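Local coordinates for agarase (Pseudoalteromonas fuliginea, PDB 6XJ9), which probably hydrolyses the beta-1,4 linkages of agarose as a glycoside hydrolase of family 50, at residues Y132-G137 with R209-F214; V192-H197 with A644-L649; S313-G318 with Q358-L363. All coordinates share one frame; numbering follows the deposited sequence.

In the fold
From the N terminus, the chain first lays down its CBM-like domain, where 132-137 opens contact 1 and 192-197 opens contact 2 before 209-214 closes contact 1. These two cross along the chain, and the successive strands 185-193 and 199-210 lead into them. Contact 1 stays within the CBM-like domain. Contact 2 closes only at 644-649, in the loop after strand 640-643, and so joins that domain to the sheet of the other part of the chain. Contact 3, 313-318 with 358-363, closes a short loop within that long span and ties the short helix 358-361 to strand 315-320, an inner strand of a four-stranded antiparallel sheet. Contacts 2 and 3 have centres about 34 Å apart.

Contact 1 of 3, residues Y132-G137 with R209-F214; sequences YAKLDG and RKNPQF
The Y132 ring and the R209 guanidinium meet obliquely, their planes 39° apart and their side chains crossing at about a right angle. NH2 of R209 does the touching, 3.7 Å from CB of Y132 and 3.9 Å from CG of Y132, while W164 stacks on the same tyrosine ring. The guanidinium nitrogens have partners of their own: NH2 a salt bridge with E168, NE a hydrogen bond to N90. Further along, the flat amide of N211 crosses the K134 chain, OD1 of N211 lying 3.9 Å from CG of K134. With CG anti to the carbonyl carbon (chi1 -67°), N211 carries ND2 to within 3.0 Å of O of D136. Beyond CG, K134 bends at chi3, and its NZ pairs with D139. In the CBM-like domain, strands 128-134 and 199-210 both pair with strand 89-97, so the contact bridges the ends of two strands that flank a common neighbour. N211 also bonds N90 through OD1 and D88 through ND2, and D88 N holds D136 OD2. Y132 and K134 thus contribute carbon contacts, while the clear polar bonds of R209 and N211 go to D88, N90 and E168.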
loop_
_atom_site.group_PDB
_atom_site.type_symbol
_atom_site.label_atom_id
_atom_site.label_comp_id
_atom_site.label_asym_id
_atom_site.label_seq_id
_atom_site.Cartn_x
_atom_site.Cartn_y
_atom_site.Cartn_z
ATOM N N TYR A 132 -15.672 11.461 -16.262
ATOM C CA TYR A 132 -16.619 11.686 -17.340
ATOM C C TYR A 132 -17.537 10.480 -17.518
ATOM O O TYR A 132 -17.190 9.350 -17.172
ATOM C CB TYR A 132 -15.880 12.092 -18.617
ATOM C CG TYR A 132 -15.061 10.978 -19.215
ATOM C CD1 TYR A 132 -15.659 9.986 -19.984
ATOM C CD2 TYR A 132 -13.691 10.911 -19.012
ATOM C CE1 TYR A 132 -14.920 8.951 -20.531
ATOM C CE2 TYR A 132 -12.937 9.882 -19.561
ATOM C CZ TYR A 132 -13.557 8.903 -20.320
ATOM O OH TYR A 132 -12.832 7.883 -20.867
ATOM N N ALA A 133 -18.729 10.754 -18.046
ATOM C CA ALA A 133 -19.706 9.742 -18.387
ATOM C C ALA A 133 -20.259 10.062 -19.772
ATOM O O ALA A 133 -20.849 11.123 -19.963
ATOM C CB ALA A 133 -20.795 9.751 -17.339
ATOM N N LYS A 134 -20.032 9.159 -20.735
ATOM C CA LYS A 134 -20.524 9.328 -22.095
ATOM C C LYS A 134 -22.044 9.217 -22.073
ATOM O O LYS A 134 -22.585 8.271 -21.509
ATOM C CB LYS A 134 -19.971 8.245 -23.030
ATOM C CG LYS A 134 -18.503 8.368 -23.426
ATOM C CD LYS A 134 -17.974 7.131 -24.145
ATOM C CE LYS A 134 -18.018 5.880 -23.297
ATOM N NZ LYS A 134 -16.940 4.916 -23.626
ATOM N N LEU A 135 -22.724 10.196 -22.680
ATOM C CA LEU A 135 -24.179 10.203 -22.665
ATOM C C LEU A 135 -24.717 9.757 -24.020
ATOM O O LEU A 135 -25.864 9.337 -24.115
ATOM C CB LEU A 135 -24.684 11.596 -22.259
ATOM C CG LEU A 135 -24.460 11.944 -20.785
ATOM C CD1 LEU A 135 -25.055 13.296 -20.413
ATOM C CD2 LEU A 135 -25.007 10.853 -19.882
ATOM N N ASP A 136 -23.864 9.835 -25.048
ATOM C CA ASP A 136 -24.231 9.497 -26.415
ATOM C C ASP A 136 -22.959 9.217 -27.210
ATOM O O ASP A 136 -21.937 9.860 -26.991
ATOM C CB ASP A 136 -25.038 10.619 -27.078
ATOM C CG ASP A 136 -25.339 10.375 -28.552
ATOM O OD1 ASP A 136 -26.324 9.675 -28.847
ATOM O OD2 ASP A 136 -24.574 10.884 -29.394
ATOM N N GLY A 137 -23.041 8.242 -28.120
ATOM C CA GLY A 137 -21.959 7.961 -29.051
ATOM C C GLY A 137 -21.053 6.832 -28.565
ATOM O O GLY A 137 -21.245 6.299 -27.470
ATOM N N ARG A 209 -19.144 17.851 -23.107
ATOM C CA ARG A 209 -18.018 17.929 -24.026
ATOM C C ARG A 209 -18.211 16.942 -25.169
ATOM O O ARG A 209 -18.830 15.898 -24.989
ATOM C CB ARG A 209 -16.690 17.603 -23.334
ATOM C CG ARG A 209 -16.497 18.248 -21.968
ATOM C CD ARG A 209 -15.165 17.851 -21.364
ATOM N NE ARG A 209 -15.042 16.407 -21.201
ATOM C CZ ARG A 209 -13.953 15.797 -20.746
ATOM N NH1 ARG A 209 -12.889 16.511 -20.418
ATOM N NH2 ARG A 209 -13.929 14.480 -20.629
ATOM N N LYS A 210 -17.645 17.285 -26.333
ATOM C CA LYS A 210 -17.580 16.379 -27.470
ATOM C C LYS A 210 -16.624 15.241 -27.123
ATOM O O LYS A 210 -15.520 15.487 -26.649
ATOM C CB LYS A 210 -17.078 17.117 -28.722
ATOM C CG LYS A 210 -17.862 18.363 -29.122
ATOM N N ASN A 211 -17.045 14.001 -27.378
ATOM C CA ASN A 211 -16.183 12.842 -27.182
ATOM C C ASN A 211 -14.982 12.944 -28.118
ATOM O O ASN A 211 -15.135 13.292 -29.289
ATOM C CB ASN A 211 -16.928 11.527 -27.435
ATOM C CG ASN A 211 -18.017 11.250 -26.422
ATOM O OD1 ASN A 211 -17.959 11.743 -25.302
ATOM N ND2 ASN A 211 -19.011 10.467 -26.802
ATOM N N PRO A 212 -13.748 12.655 -27.642
ATOM C CA PRO A 212 -12.587 12.554 -28.531
ATOM C C PRO A 212 -12.785 11.432 -29.555
ATOM O O PRO A 212 -13.745 10.671 -29.460
ATOM C CB PRO A 212 -11.429 12.219 -27.576
ATOM C CG PRO A 212 -11.906 12.691 -26.212
ATOM C CD PRO A 212 -13.403 12.457 -26.224
ATOM N N GLN A 213 -11.865 11.335 -30.523
ATOM C CA GLN A 213 -11.902 10.317 -31.562
ATOM C C GLN A 213 -12.113 8.929 -30.949
ATOM O O GLN A 213 -11.415 8.558 -30.007
ATOM C CB GLN A 213 -10.598 10.365 -32.364
ATOM C CG GLN A 213 -10.634 9.549 -33.652
ATOM C CD GLN A 213 -9.290 9.454 -34.341
ATOM O OE1 GLN A 213 -8.362 10.210 -34.061
ATOM N NE2 GLN A 213 -9.173 8.506 -35.258
ATOM N N PHE A 214 -13.090 8.189 -31.499
ATOM C CA PHE A 214 -13.428 6.820 -31.126
ATOM C C PHE A 214 -12.273 5.876 -31.460
ATOM O O PHE A 214 -11.907 5.738 -32.621
ATOM C CB PHE A 214 -14.718 6.391 -31.839
ATOM C CG PHE A 214 -15.188 4.984 -31.558
ATOM C CD1 PHE A 214 -15.519 4.580 -30.270
ATOM C CD2 PHE A 214 -15.295 4.056 -32.582
ATOM C CE1 PHE A 214 -15.935 3.283 -30.009
ATOM C CE2 PHE A 214 -15.716 2.759 -32.324
ATOM C CZ PHE A 214 -16.037 2.374 -31.038
#

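Contact 2 of 3, residues V192-H197 with A644-L649; sequences VQSTLH and AYKEGL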
loop_
_atom_site.group_PDB
_atom_site.type_symbol
_atom_site.label_atom_id
_atom_site.label_comp_id
_atom_site.label_asym_id
_atom_site.label_seq_id
_atom_site.Cartn_x
_atom_site.Cartn_y
_atom_site.Cartn_z
ATOM N N VAL A 192 -23.257 9.925 -1.696
ATOM C CA VAL A 192 -22.411 9.026 -0.923
ATOM C C VAL A 192 -23.334 8.083 -0.149
ATOM O O VAL A 192 -24.338 8.529 0.405
ATOM C CB VAL A 192 -21.471 9.839 -0.015
ATOM C CG1 VAL A 192 -20.747 8.981 1.012
ATOM C CG2 VAL A 192 -20.472 10.645 -0.842
ATOM N N GLN A 193 -23.011 6.776 -0.155
ATOM C CA GLN A 193 -23.960 5.752 0.259
ATOM C C GLN A 193 -23.286 4.735 1.175
ATOM O O GLN A 193 -22.218 4.210 0.855
ATOM C CB GLN A 193 -24.588 5.077 -0.964
ATOM C CG GLN A 193 -25.449 6.026 -1.792
ATOM C CD GLN A 193 -26.090 5.372 -2.992
ATOM O OE1 GLN A 193 -26.225 4.150 -3.069
ATOM N NE2 GLN A 193 -26.472 6.194 -3.954
ATOM N N SER A 194 -23.934 4.482 2.318
ATOM C CA SER A 194 -23.508 3.508 3.319
ATOM C C SER A 194 -21.991 3.490 3.486
ATOM O O SER A 194 -21.338 2.507 3.127
ATOM C CB SER A 194 -24.021 2.128 2.988
ATOM O OG SER A 194 -25.423 2.153 2.823
ATOM N N THR A 195 -21.438 4.576 4.031
ATOM C CA THR A 195 -20.032 4.584 4.396
ATOM C C THR A 195 -19.924 4.326 5.898
ATOM O O THR A 195 -20.942 4.209 6.585
ATOM C CB THR A 195 -19.346 5.909 4.027
ATOM O OG1 THR A 195 -19.966 6.969 4.755
ATOM C CG2 THR A 195 -19.413 6.231 2.549
ATOM N N LEU A 196 -18.688 4.246 6.394
ATOM C CA LEU A 196 -18.472 4.304 7.835
ATOM C C LEU A 196 -18.023 5.700 8.252
ATOM O O LEU A 196 -18.104 6.041 9.434
ATOM C CB LEU A 196 -17.461 3.228 8.249
ATOM C CG LEU A 196 -17.870 1.802 7.882
ATOM C CD1 LEU A 196 -16.769 0.804 8.256
ATOM C CD2 LEU A 196 -19.197 1.430 8.544
ATOM N N HIS A 197 -17.551 6.486 7.274
ATOM C CA HIS A 197 -16.913 7.774 7.519
ATOM C C HIS A 197 -17.642 8.899 6.787
ATOM O O HIS A 197 -18.256 8.671 5.742
ATOM C CB HIS A 197 -15.448 7.753 7.040
ATOM C CG HIS A 197 -14.611 6.665 7.626
ATOM N ND1 HIS A 197 -14.522 6.455 8.982
ATOM C CD2 HIS A 197 -13.822 5.732 7.046
ATOM C CE1 HIS A 197 -13.717 5.437 9.224
ATOM N NE2 HIS A 197 -13.275 4.972 8.047
ATOM N N ALA A 644 -23.599 -8.235 2.003
ATOM C CA ALA A 644 -23.662 -6.781 2.133
ATOM C C ALA A 644 -22.448 -6.131 1.477
ATOM O O ALA A 644 -21.406 -5.961 2.107
ATOM C CB ALA A 644 -23.817 -6.371 3.583
ATOM N N TYR A 645 -22.599 -5.778 0.193
ATOM C CA TYR A 645 -21.576 -5.048 -0.538
ATOM C C TYR A 645 -21.734 -3.562 -0.241
ATOM O O TYR A 645 -22.298 -2.836 -1.052
ATOM C CB TYR A 645 -21.699 -5.299 -2.048
ATOM C CG TYR A 645 -21.364 -6.707 -2.467
ATOM C CD1 TYR A 645 -22.347 -7.677 -2.570
ATOM C CD2 TYR A 645 -20.057 -7.068 -2.776
ATOM C CE1 TYR A 645 -22.031 -8.977 -2.942
ATOM C CE2 TYR A 645 -19.734 -8.361 -3.168
ATOM C CZ TYR A 645 -20.727 -9.318 -3.252
ATOM O OH TYR A 645 -20.418 -10.590 -3.662
ATOM N N LYS A 646 -21.232 -3.140 0.927
ATOM C CA LYS A 646 -21.132 -1.737 1.297
ATOM C C LYS A 646 -19.723 -1.498 1.827
ATOM O O LYS A 646 -18.901 -2.413 1.821
ATOM C CB LYS A 646 -22.180 -1.330 2.345
ATOM C CG LYS A 646 -23.635 -1.577 1.950
ATOM C CD LYS A 646 -24.068 -0.828 0.698
ATOM C CE LYS A 646 -25.534 -1.019 0.364
ATOM N NZ LYS A 646 -25.787 -2.394 -0.115
ATOM N N GLU A 647 -19.464 -0.268 2.290
ATOM C CA GLU A 647 -18.140 0.040 2.802
ATOM C C GLU A 647 -17.957 -0.536 4.205
ATOM O O GLU A 647 -16.843 -0.564 4.716
ATOM C CB GLU A 647 -17.868 1.540 2.747
ATOM C CG GLU A 647 -17.500 1.993 1.350
ATOM C CD GLU A 647 -17.135 3.462 1.213
ATOM O OE1 GLU A 647 -16.695 4.074 2.212
ATOM O OE2 GLU A 647 -17.293 3.990 0.099
ATOM N N GLY A 648 -19.058 -0.999 4.813
ATOM C CA GLY A 648 -19.015 -1.490 6.180
ATOM C C GLY A 648 -20.406 -1.873 6.673
ATOM O O GLY A 648 -21.389 -1.668 5.962
ATOM N N LEU A 649 -20.464 -2.433 7.892
ATOM C CA LEU A 649 -21.727 -2.709 8.562
ATOM C C LEU A 649 -22.071 -1.531 9.469
ATOM O O LEU A 649 -21.531 -1.422 10.568
ATOM C CB LEU A 649 -21.616 -4.002 9.382
ATOM C CG LEU A 649 -21.242 -5.268 8.609
ATOM C CD1 LEU A 649 -21.449 -6.496 9.484
ATOM C CD2 LEU A 649 -22.049 -5.377 7.320
HETATM O O HOH W 1 -21.044 1.631 0.264
HETATM O O HOH W 2 -16.247 4.238 4.779
#
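OE1 of E647 is held by two polar partners, a water that donates to it at 2.6 Å and K199 in a salt bridge. That water accepts from N of L196, 2.9 Å from the water, and so links the carboxylate to the opposing backbone. T195 and E647 lie side by side and point the same way, the methyl CG2 of T195 packing 3.5 Å from OE1 of E647. In T195, OG1 sits between the backbone N and the carbonyl carbon (chi1 62°), which lets it donate to O of H197 at 2.6 Å. The backbones themselves share one direct, weak hydrogen bond, N of E647 to O of S194, 3.5 Å long, and a second water beside it donates to O of Q193 and weakly accepts from that same N. Here the turn that follows strand 185-193 of the CBM-like domain settles on the loop after strand 640-643, one of the parallel strands of what is, as in other family 50 enzymes, a (beta/alpha)8-type barrel, with helix 689-704 beside both. K646 lays its aliphatic chain along S194, CD of K646 3.7 Å from CB of S194, then bends at chi2 and chi4 to take NZ to a salt bridge with D622. L196 straddles G648, with CD1 and CD2 of L196 each 3.8 Å from CA of G648. Replacing L196 with an alanine would probably open a gap over G648 and leave that glycine without its hydrophobic cover. A CB on G648 would run into CD1 of L196, which sits this close because glycine lies beneath.

Contact 3 of 3, residues S313-G318 with Q358-L363; sequences STTLTG and QVRKNL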
loop_
_atom_site.group_PDB
_atom_site.type_symbol
_atom_site.label_atom_id
_atom_site.label_comp_id
_atom_site.label_asym_id
_atom_site.label_seq_id
_atom_site.Cartn_x
_atom_site.Cartn_y
_atom_site.Cartn_z
ATOM N N SER A 313 -14.196 -18.933 -13.238
ATOM C CA SER A 313 -13.015 -18.321 -13.833
ATOM C C SER A 313 -13.002 -18.426 -15.366
ATOM O O SER A 313 -11.959 -18.202 -15.981
ATOM C CB SER A 313 -11.759 -18.929 -13.239
ATOM O OG SER A 313 -11.590 -18.492 -11.890
ATOM N N THR A 314 -14.142 -18.745 -15.991
ATOM C CA THR A 314 -14.183 -18.977 -17.434
ATOM C C THR A 314 -14.808 -17.790 -18.167
ATOM O O THR A 314 -15.679 -17.109 -17.635
ATOM C CB THR A 314 -14.919 -20.270 -17.814
ATOM O OG1 THR A 314 -16.330 -20.033 -17.837
ATOM C CG2 THR A 314 -14.588 -21.446 -16.922
ATOM N N THR A 315 -14.367 -17.564 -19.406
ATOM C CA THR A 315 -14.874 -16.467 -20.219
ATOM C C THR A 315 -15.237 -16.985 -21.611
ATOM O O THR A 315 -14.612 -17.913 -22.129
ATOM C CB THR A 315 -13.881 -15.294 -20.227
ATOM O OG1 THR A 315 -14.539 -14.127 -20.730
ATOM C CG2 THR A 315 -12.615 -15.578 -21.011
ATOM N N LEU A 316 -16.254 -16.374 -22.220
ATOM C CA LEU A 316 -16.669 -16.735 -23.565
ATOM C C LEU A 316 -15.616 -16.283 -24.582
ATOM O O LEU A 316 -15.195 -15.131 -24.572
ATOM C CB LEU A 316 -18.044 -16.120 -23.838
ATOM C CG LEU A 316 -19.180 -16.748 -23.029
ATOM C CD1 LEU A 316 -20.395 -15.831 -22.987
ATOM C CD2 LEU A 316 -19.543 -18.115 -23.581
ATOM N N THR A 317 -15.215 -17.211 -25.458
ATOM C CA THR A 317 -14.137 -17.020 -26.418
ATOM C C THR A 317 -14.684 -16.469 -27.729
ATOM O O THR A 317 -13.923 -15.945 -28.540
ATOM C CB THR A 317 -13.451 -18.351 -26.762
ATOM O OG1 THR A 317 -14.448 -19.209 -27.324
ATOM C CG2 THR A 317 -12.817 -19.017 -25.561
ATOM N N GLY A 318 -15.994 -16.628 -27.946
ATOM C CA GLY A 318 -16.611 -16.210 -29.198
ATOM C C GLY A 318 -16.811 -17.379 -30.164
ATOM O O GLY A 318 -17.405 -17.224 -31.229
ATOM N N GLN A 358 -17.571 -12.416 -33.513
ATOM C CA GLN A 358 -16.320 -11.837 -33.978
ATOM C C GLN A 358 -15.751 -10.912 -32.905
ATOM O O GLN A 358 -14.536 -10.871 -32.702
ATOM C CB GLN A 358 -16.511 -11.098 -35.309
ATOM C CG GLN A 358 -16.426 -12.005 -36.527
ATOM C CD GLN A 358 -15.055 -12.613 -36.718
ATOM O OE1 GLN A 358 -14.049 -12.119 -36.213
ATOM N NE2 GLN A 358 -15.006 -13.714 -37.449
ATOM N N VAL A 359 -16.645 -10.186 -32.220
ATOM C CA VAL A 359 -16.244 -9.231 -31.198
ATOM C C VAL A 359 -15.551 -9.975 -30.062
ATOM O O VAL A 359 -14.511 -9.520 -29.588
ATOM C CB VAL A 359 -17.418 -8.357 -30.708
ATOM C CG1 VAL A 359 -17.058 -7.539 -29.480
ATOM C CG2 VAL A 359 -17.914 -7.432 -31.811
ATOM N N ARG A 360 -16.113 -11.118 -29.646
ATOM C CA ARG A 360 -15.500 -11.917 -28.590
ATOM C C ARG A 360 -14.158 -12.484 -29.054
ATOM O O ARG A 360 -13.172 -12.406 -28.328
ATOM C CB ARG A 360 -16.416 -13.037 -28.086
ATOM C CG ARG A 360 -17.685 -12.568 -27.383
ATOM C CD ARG A 360 -17.465 -11.828 -26.072
ATOM N NE ARG A 360 -16.745 -12.621 -25.082
ATOM C CZ ARG A 360 -16.482 -12.225 -23.835
ATOM N NH1 ARG A 360 -16.912 -11.052 -23.389
ATOM N NH2 ARG A 360 -15.813 -13.024 -23.026
ATOM N N LYS A 361 -14.122 -13.062 -30.256
ATOM C CA LYS A 361 -12.895 -13.676 -30.748
ATOM C C LYS A 361 -11.743 -12.677 -30.639
ATOM O O LYS A 361 -10.670 -13.025 -30.152
ATOM C CB LYS A 361 -13.068 -14.229 -32.169
ATOM C CG LYS A 361 -11.804 -14.797 -32.811
ATOM C CD LYS A 361 -11.971 -15.116 -34.289
ATOM C CE LYS A 361 -10.662 -15.344 -35.021
ATOM N NZ LYS A 361 -9.706 -14.225 -34.822
ATOM N N ASN A 362 -11.999 -11.419 -31.028
ATOM C CA ASN A 362 -10.935 -10.442 -31.238
ATOM C C ASN A 362 -10.430 -9.824 -29.932
ATOM O O ASN A 362 -9.435 -9.094 -29.943
ATOM C CB ASN A 362 -11.329 -9.400 -32.287
ATOM C CG ASN A 362 -11.312 -9.984 -33.685
ATOM O OD1 ASN A 362 -10.362 -10.668 -34.064
ATOM N ND2 ASN A 362 -12.357 -9.719 -34.456
ATOM N N LEU A 363 -11.095 -10.133 -28.811
ATOM C CA LEU A 363 -10.634 -9.687 -27.500
ATOM C C LEU A 363 -9.244 -10.246 -27.203
ATOM O O LEU A 363 -8.467 -9.597 -26.517
ATOM C CB LEU A 363 -11.600 -10.163 -26.410
ATOM C CG LEU A 363 -13.035 -9.636 -26.454
ATOM C CD1 LEU A 363 -13.915 -10.488 -25.547
ATOM C CD2 LEU A 363 -13.114 -8.167 -26.050
#
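The backbones come closest where G318 meets R360, their CA atoms 4.5 Å apart, as the strand running through 315-316 passes a short turn of helix 358-361. Strand 315-320 belongs to a four-stranded antiparallel sheet, and the helix comes just after edge strand 354-355, the antiparallel neighbour of strand 315-320. R360 carries the contact. Its chain bends at both chi2 (-65°) and chi3, folding the guanidinium back beside the strand, where it grips O of L316 side-on with two nitrogens. NH2 of R360 reaches that oxygen at 2.7 Å with a fairly straight bond of 154°, on a lone pair in the carbonyl plane; NE of R360, 3.0 Å from O of L316, comes from above that plane. The oxygen itself lies in the guanidinium plane. OG1 of T315, also near the guanidinium plane but out beyond NH2, takes a weak bond from that nitrogen and is hydrogen-bonded to G724 and T723 as well. NH1 of R360 goes to the carbonyls of T723 and S155, so this buried charge joins the strand to two distant loops, the second in the CBM-like region. Together these bonds fix the rotation of the guanidinium, and L363 packs on one of its faces, CD1 of L363 3.5 Å above the plane. G318 lets the helix sit close: CA of G318 is 3.4 Å from CB of R360, and a CB on it would clash there and with N of K361. Next to it, CA of K361 makes a CA-H...O contact with O of T317, 3.3 Å away.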